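Side-chain contacts in prephenate dehydratase:Amino acid-binding ACT (Brucella abortus, PDB 6VH5), which probably converts prephenate to phenylpyruvate, with loss of water and carbon dioxide, in phenylalanine biosynthesis: residues A[84-87]-A[88-92]; A[109-112]-A[113-117]; A[158-162]-A[163-167]. All blocks are in the same frame, centred on the assembly; numbering follows the deposited sequence.

The three contacts are local and all lie in the prephenate dehydratase region, but they fall on opposite sides of the chain's centre. Interaction 1 is the partly buried short helix 86-92 with its N-cap, between strand 70-77 and the ACT sheet, where main-chain bonds, an aspartate cap and aliphatic packing combine. Interactions 2 and 3 lie about 41 and 38 Å from it, centre to centre, at the neighbouring strands 108-111 and 165-169 of one sheet, and touch through a probable hydrogen bond from Met110 N to Ala167 O. Interaction 2, also partly buried, joins aliphatic side chains over a type II turn, whereas interaction 3, a surface contact, relies on an aspartate binding a serine.

Interaction 1: A[84-87]-A[88-92]; sequences ADIH and YLLPL
Asp85 caps the first turn of helix 86-92 by receiving the amide of Tyr88, three residues on, the classic N-cap arrangement. Aspartate suits this place because its short carboxylate can reach forward to a first-turn amide that lacks the usual helical acceptor four residues back. With CG anti to the backbone N (chi1 -171°), OD1 accepts from Tyr88 N at 3.3 Å. The donor sits well above the carboxylate plane and the bond is bent, so the grip is modest.

The backbone supplies the other polar links. Asp85 O takes two amides: Leu89 N at 3.1 Å, almost in line with the carbonyl bond, and Tyr88 N, shared with OD1, which comes from above the carbonyl plane at a poorer angle. Leu90 N then bonds to Ile86 O. At the next position Pro91 has no amide hydrogen to give; its ring carbon CD lies 3.1 Å from His87 O, and the helix kinks there.

Apolar contacts run along the flanks. Ile86 and Leu90, one turn apart and both buried, lie side by side and point the same way; Ile86 also rests on Ile75 of strand 70-77. Ala84 is small enough to leave room for the end of Leu89, its CB 4.2 Å from Leu89 CD1, and Leu89 goes on to Phe60 of helix 56-64.

The two aromatic residues make their ring contacts beyond the turn. The buried ring of His87 meets Tyr250 and Tyr262 of the ACT sheet, tying the dehydratase helix to the ACT domain, while Tyr88 packs on Tyr250 of the same chain and on Ala80 of the second subunit. Within the turn, the aliphatic pair closes most tightly where Ile86 CD1 meets Leu90 CB at 3.7 Å.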
loop_
_atom_site.group_PDB
_atom_site.type_symbol
_atom_site.label_atom_id
_atom_site.label_comp_id
_atom_site.label_asym_id
_atom_site.label_seq_id
_atom_site.Cartn_x
_atom_site.Cartn_y
_atom_site.Cartn_z
ATOM N N ALA A 84 -4.649 3.058 -2.277
ATOM C CA ALA A 84 -3.870 4.157 -2.838
ATOM C C ALA A 84 -2.994 4.779 -1.759
ATOM O O ALA A 84 -3.403 4.904 -0.606
ATOM C CB ALA A 84 -4.781 5.228 -3.441
ATOM N N ASP A 85 -1.794 5.203 -2.155
ATOM C CA ASP A 85 -0.863 5.881 -1.256
ATOM C C ASP A 85 -1.327 7.326 -1.082
ATOM O O ASP A 85 -0.859 8.255 -1.742
ATOM C CB ASP A 85 0.555 5.800 -1.803
ATOM C CG ASP A 85 1.592 6.287 -0.813
ATOM O OD1 ASP A 85 1.208 6.907 0.199
ATOM O OD2 ASP A 85 2.796 6.048 -1.044
ATOM N N ILE A 86 -2.279 7.506 -0.165
ATOM C CA ILE A 86 -2.855 8.825 0.079
ATOM C C ILE A 86 -1.794 9.805 0.576
ATOM O O ILE A 86 -1.884 11.013 0.319
ATOM C CB ILE A 86 -4.035 8.704 1.067
ATOM C CG1 ILE A 86 -4.813 10.022 1.152
ATOM C CG2 ILE A 86 -3.552 8.232 2.447
ATOM C CD1 ILE A 86 -5.685 10.302 -0.049
ATOM N N HIS A 87 -0.774 9.308 1.285
ATOM C CA HIS A 87 0.275 10.177 1.800
ATOM C C HIS A 87 1.083 10.815 0.676
ATOM O O HIS A 87 1.578 11.936 0.830
ATOM C CB HIS A 87 1.190 9.380 2.734
ATOM C CG HIS A 87 2.027 10.225 3.646
ATOM N ND1 HIS A 87 2.663 9.711 4.758
ATOM C CD2 HIS A 87 2.345 11.543 3.608
ATOM C CE1 HIS A 87 3.328 10.675 5.368
ATOM N NE2 HIS A 87 3.156 11.795 4.690
ATOM N N TYR A 88 1.231 10.134 -0.455
ATOM C CA TYR A 88 1.962 10.736 -1.563
ATOM C C TYR A 88 1.073 11.594 -2.459
ATOM O O TYR A 88 1.467 12.703 -2.841
ATOM C CB TYR A 88 2.642 9.658 -2.407
ATOM C CG TYR A 88 3.331 10.217 -3.630
ATOM C CD1 TYR A 88 4.589 10.798 -3.527
ATOM C CD2 TYR A 88 2.721 10.180 -4.888
ATOM C CE1 TYR A 88 5.231 11.319 -4.634
ATOM C CE2 TYR A 88 3.359 10.700 -6.006
ATOM C CZ TYR A 88 4.614 11.268 -5.869
ATOM O OH TYR A 88 5.262 11.790 -6.965
ATOM N N LEU A 89 -0.133 11.108 -2.783
ATOM C CA LEU A 89 -0.947 11.728 -3.830
ATOM C C LEU A 89 -1.663 12.979 -3.336
ATOM O O LEU A 89 -1.696 13.998 -4.036
ATOM C CB LEU A 89 -1.986 10.732 -4.346
ATOM C CG LEU A 89 -1.498 9.434 -4.977
ATOM C CD1 LEU A 89 -2.653 8.444 -5.073
ATOM C CD2 LEU A 89 -0.898 9.697 -6.341
ATOM N N LEU A 90 -2.246 12.915 -2.144
ATOM C CA LEU A 90 -3.088 13.997 -1.655
ATOM C C LEU A 90 -2.295 15.281 -1.387
ATOM O O LEU A 90 -2.788 16.368 -1.718
ATOM C CB LEU A 90 -3.838 13.541 -0.407
ATOM C CG LEU A 90 -4.931 14.494 0.068
ATOM C CD1 LEU A 90 -5.891 14.851 -1.060
ATOM C CD2 LEU A 90 -5.674 13.882 1.234
ATOM N N PRO A 91 -1.097 15.228 -0.778
ATOM C CA PRO A 91 -0.311 16.471 -0.645
ATOM C C PRO A 91 0.080 17.102 -1.972
ATOM O O PRO A 91 0.207 18.330 -2.037
ATOM C CB PRO A 91 0.923 16.015 0.146
ATOM C CG PRO A 91 0.426 14.890 0.972
ATOM C CD PRO A 91 -0.495 14.140 0.019
ATOM N N LEU A 92 0.268 16.318 -3.041
ATOM C CA LEU A 92 0.629 16.921 -4.323
ATOM C C LEU A 92 -0.580 17.414 -5.090
ATOM O O LEU A 92 -0.462 18.351 -5.886
ATOM C CB LEU A 92 1.401 15.935 -5.201
ATOM C CG LEU A 92 2.755 15.461 -4.681
ATOM C CD1 LEU A 92 3.425 14.543 -5.691
ATOM C CD2 LEU A 92 3.625 16.677 -4.399
#

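Interaction 2: A[109-112]-A[113-117]; sequences LMVL and PGVRR
Val115 folds back over Val111 and Leu112, and its side chain can be followed outward from the backbone. CB lies 3.2 Å from Leu112 O, the carbonyl that also accepts its own amide, and on another side it meets Val111 CG2 at 3.9 Å. From CB the two methyls part. CG1, anti to the backbone N (chi1 162°), goes to the valine and comes within 4.0 Å of Val111 CB; it also packs against the backbone O of Arg163 in the adjoining turn. CG2 takes the other direction, beside the backbone N, and rests 3.7 Å from Leu112 CB. A branch at CB therefore serves two neighbours at once, which is why valine fits this buried position.

The two valines cross at a slant, and Val111 continues inward to Ala166 and Ile120. Beyond CB, Leu112 carries on to other partners: it reaches Val157 of helix 150-160, and its CD1 packs on the main chain of Lys161 and Asp162.

One hydrogen bond closes the chain reversal: Val115 N donates to Leu112 O at 3.1 Å, nearly straight at the hydrogen (160°). Proline suits the next position because its ring fixes phi near the value required there. Gly114 follows with positive phi (78°), a conformation that glycine adopts readily, and its N donates to Asp180 OD2. The backbone angles of Pro113 and Gly114, closed by the bond from the fourth residue to the first, make this a type II beta turn, for which Pro-Gly is a favoured pair, here leading the chain out of strand 108-111.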
loop_
_atom_site.group_PDB
_atom_site.type_symbol
_atom_site.label_atom_id
_atom_site.label_comp_id
_atom_site.label_asym_id
_atom_site.label_seq_id
_atom_site.Cartn_x
_atom_site.Cartn_y
_atom_site.Cartn_z
ATOM N N LEU A 109 -20.004 -16.162 -4.426
ATOM C CA LEU A 109 -19.790 -17.139 -5.488
ATOM C C LEU A 109 -20.979 -17.048 -6.433
ATOM O O LEU A 109 -22.114 -17.357 -6.056
ATOM C CB LEU A 109 -19.626 -18.545 -4.906
ATOM C CG LEU A 109 -19.587 -19.752 -5.853
ATOM C CD1 LEU A 109 -18.343 -19.763 -6.736
ATOM C CD2 LEU A 109 -19.658 -21.038 -5.028
ATOM N N MET A 110 -20.731 -16.595 -7.653
ATOM C CA MET A 110 -21.805 -16.317 -8.588
ATOM C C MET A 110 -21.594 -17.107 -9.869
ATOM O O MET A 110 -20.461 -17.349 -10.294
ATOM C CB MET A 110 -21.904 -14.818 -8.903
ATOM C CG MET A 110 -20.592 -14.183 -9.253
ATOM S SD MET A 110 -20.724 -12.387 -9.360
ATOM C CE MET A 110 -20.921 -11.935 -7.630
ATOM N N VAL A 111 -22.707 -17.487 -10.487
ATOM C CA VAL A 111 -22.714 -18.331 -11.675
ATOM C C VAL A 111 -23.799 -17.839 -12.626
ATOM O O VAL A 111 -24.604 -16.966 -12.293
ATOM C CB VAL A 111 -22.946 -19.818 -11.327
ATOM C CG1 VAL A 111 -21.773 -20.372 -10.520
ATOM C CG2 VAL A 111 -24.255 -19.981 -10.561
ATOM N N LEU A 112 -23.819 -18.417 -13.820
ATOM C CA LEU A 112 -24.859 -18.066 -14.768
ATOM C C LEU A 112 -26.219 -18.513 -14.232
ATOM O O LEU A 112 -26.300 -19.450 -13.432
ATOM C CB LEU A 112 -24.590 -18.703 -16.126
ATOM C CG LEU A 112 -23.338 -18.233 -16.865
ATOM C CD1 LEU A 112 -22.998 -19.233 -17.973
ATOM C CD2 LEU A 112 -23.539 -16.829 -17.436
ATOM N N PRO A 113 -27.297 -17.836 -14.631
ATOM C CA PRO A 113 -28.620 -18.147 -14.065
ATOM C C PRO A 113 -29.011 -19.606 -14.276
ATOM O O PRO A 113 -28.880 -20.155 -15.374
ATOM C CB PRO A 113 -29.555 -17.193 -14.819
ATOM C CG PRO A 113 -28.664 -16.039 -15.227
ATOM C CD PRO A 113 -27.332 -16.666 -15.531
ATOM N N GLY A 114 -29.494 -20.234 -13.205
ATOM C CA GLY A 114 -29.928 -21.615 -13.253
ATOM C C GLY A 114 -28.829 -22.657 -13.227
ATOM O O GLY A 114 -29.137 -23.852 -13.229
ATOM N N VAL A 115 -27.563 -22.249 -13.198
ATOM C CA VAL A 115 -26.461 -23.199 -13.149
ATOM C C VAL A 115 -26.415 -23.853 -11.773
ATOM O O VAL A 115 -26.580 -23.188 -10.740
ATOM C CB VAL A 115 -25.142 -22.480 -13.483
ATOM C CG1 VAL A 115 -23.934 -23.282 -13.037
ATOM C CG2 VAL A 115 -25.069 -22.201 -14.975
ATOM N N ARG A 116 -26.220 -25.173 -11.753
ATOM C CA ARG A 116 -26.169 -25.931 -10.512
ATOM C C ARG A 116 -24.727 -26.045 -10.020
ATOM O O ARG A 116 -23.770 -25.918 -10.787
ATOM C CB ARG A 116 -26.780 -27.326 -10.701
ATOM N N ARG A 117 -24.584 -26.247 -8.703
ATOM C CA ARG A 117 -23.258 -26.360 -8.104
ATOM C C ARG A 117 -22.419 -27.436 -8.791
ATOM O O ARG A 117 -21.195 -27.292 -8.905
ATOM C CB ARG A 117 -23.394 -26.629 -6.601
ATOM C CG ARG A 117 -22.086 -26.914 -5.866
ATOM C CD ARG A 117 -22.311 -27.180 -4.376
ATOM N NE ARG A 117 -22.762 -25.973 -3.690
ATOM C CZ ARG A 117 -21.946 -25.082 -3.127
ATOM N NH1 ARG A 117 -22.440 -24.003 -2.527
ATOM N NH2 ARG A 117 -20.631 -25.268 -3.162
#

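Interaction 3: A[158-162]-A[163-167]; sequences ADVKD and RSMAA
Asp162, Met165 and Arg163 bury the most surface in this contact, and Ser164 is the polar partner of Asp162. Asp162 turns its carboxylate over the start of the next segment (CG anti to the backbone N, chi1 175°), where OD1 accepts both Ser164 N and Ser164 OG, each at 2.9 Å. The bond to Ser164 N makes an Asx turn. Both donors approach from one face of the carboxylate, above its plane, so a single oxygen holds the serine's main chain and hydroxyl together. Aspartate is short enough to do this, and serine supplies a second donor on the same residue.

Asp162 O meanwhile receives Met165 N at 3.1 Å, the closing bond of a type I turn. The long, unbranched Met165 then lies back across the turn at about a right angle to Asp162, its SD 3.8 Å from Asp162 CB. The same sulfur reaches Val160 CG1 at 4.0 Å.

Arg163 NH2 forms a salt bridge with Glu119 OE2. Lys161, with positive phi, ends the helical run of 150-160, and the turn then leads into strand 165-169, which lies between strands 122-125 and 108-111, with Met165 resting on Val157 of the helix and on Thr122 and His124.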
loop_
_atom_site.group_PDB
_atom_site.type_symbol
_atom_site.label_atom_id
_atom_site.label_comp_id
_atom_site.label_asym_id
_atom_site.label_seq_id
_atom_site.Cartn_x
_atom_site.Cartn_y
_atom_site.Cartn_z
ATOM N N ALA A 158 -20.439 -13.599 -17.437
ATOM C CA ALA A 158 -21.670 -13.279 -18.155
ATOM C C ALA A 158 -21.448 -13.221 -19.657
ATOM O O ALA A 158 -22.366 -13.523 -20.430
ATOM C CB ALA A 158 -22.233 -11.941 -17.670
ATOM N N ASP A 159 -20.234 -12.867 -20.087
ATOM C CA ASP A 159 -19.977 -12.692 -21.510
ATOM C C ASP A 159 -19.661 -14.025 -22.182
ATOM O O ASP A 159 -20.164 -14.303 -23.274
ATOM C CB ASP A 159 -18.836 -11.690 -21.721
ATOM C CG ASP A 159 -19.186 -10.283 -21.217
ATOM O OD1 ASP A 159 -18.257 -9.486 -20.939
ATOM O OD2 ASP A 159 -20.392 -9.979 -21.069
ATOM N N VAL A 160 -18.865 -14.874 -21.527
ATOM C CA VAL A 160 -18.453 -16.131 -22.147
ATOM C C VAL A 160 -19.602 -17.133 -22.171
ATOM O O VAL A 160 -19.676 -17.977 -23.073
ATOM C CB VAL A 160 -17.216 -16.684 -21.416
ATOM C CG1 VAL A 160 -16.842 -18.066 -21.935
ATOM C CG2 VAL A 160 -16.050 -15.708 -21.563
ATOM N N LYS A 161 -20.526 -17.046 -21.212
ATOM C CA LYS A 161 -21.710 -17.906 -21.168
ATOM C C LYS A 161 -21.333 -19.385 -21.110
ATOM O O LYS A 161 -22.067 -20.254 -21.590
ATOM C CB LYS A 161 -22.626 -17.622 -22.365
ATOM C CG LYS A 161 -23.027 -16.158 -22.456
ATOM C CD LYS A 161 -23.795 -15.840 -23.716
ATOM C CE LYS A 161 -24.199 -14.373 -23.727
ATOM N NZ LYS A 161 -23.058 -13.478 -24.083
ATOM N N ASP A 162 -20.195 -19.670 -20.491
ATOM C CA ASP A 162 -19.751 -21.028 -20.212
ATOM C C ASP A 162 -20.244 -21.362 -18.809
ATOM O O ASP A 162 -19.838 -20.723 -17.833
ATOM C CB ASP A 162 -18.231 -21.101 -20.334
ATOM C CG ASP A 162 -17.651 -22.446 -19.952
ATOM O OD1 ASP A 162 -18.370 -23.333 -19.438
ATOM O OD2 ASP A 162 -16.428 -22.599 -20.142
ATOM N N ARG A 163 -21.148 -22.340 -18.720
ATOM C CA ARG A 163 -21.790 -22.701 -17.460
ATOM C C ARG A 163 -20.815 -23.266 -16.430
ATOM O O ARG A 163 -21.124 -23.264 -15.231
ATOM C CB ARG A 163 -22.919 -23.700 -17.734
ATOM C CG ARG A 163 -24.095 -23.098 -18.486
ATOM C CD ARG A 163 -25.127 -24.150 -18.867
ATOM N NE ARG A 163 -25.818 -24.756 -17.728
ATOM C CZ ARG A 163 -26.987 -24.348 -17.235
ATOM N NH1 ARG A 163 -27.618 -23.299 -17.753
ATOM N NH2 ARG A 163 -27.527 -25.000 -16.211
ATOM N N SER A 164 -19.659 -23.764 -16.863
ATOM C CA SER A 164 -18.663 -24.293 -15.942
ATOM C C SER A 164 -17.884 -23.201 -15.212
ATOM O O SER A 164 -17.136 -23.510 -14.281
ATOM C CB SER A 164 -17.688 -25.201 -16.695
ATOM O OG SER A 164 -16.702 -24.421 -17.348
ATOM N N MET A 165 -18.003 -21.944 -15.622
ATOM C CA MET A 165 -17.218 -20.854 -15.045
ATOM C C MET A 165 -18.016 -20.128 -13.970
ATOM O O MET A 165 -19.119 -19.633 -14.237
ATOM C CB MET A 165 -16.769 -19.871 -16.123
ATOM C CG MET A 165 -15.635 -20.409 -16.974
ATOM S SD MET A 165 -15.333 -19.434 -18.449
ATOM C CE MET A 165 -13.585 -19.749 -18.687
ATOM N N ALA A 166 -17.448 -20.058 -12.768
ATOM C CA ALA A 166 -17.992 -19.284 -11.664
ATOM C C ALA A 166 -17.080 -18.096 -11.346
ATOM O O ALA A 166 -15.920 -18.039 -11.765
ATOM C CB ALA A 166 -18.167 -20.162 -10.428
ATOM N N ALA A 167 -17.616 -17.126 -10.618
ATOM C CA ALA A 167 -16.826 -15.965 -10.221
ATOM C C ALA A 167 -16.973 -15.696 -8.726
ATOM O O ALA A 167 -18.005 -16.003 -8.124
ATOM C CB ALA A 167 -17.221 -14.701 -11.011
#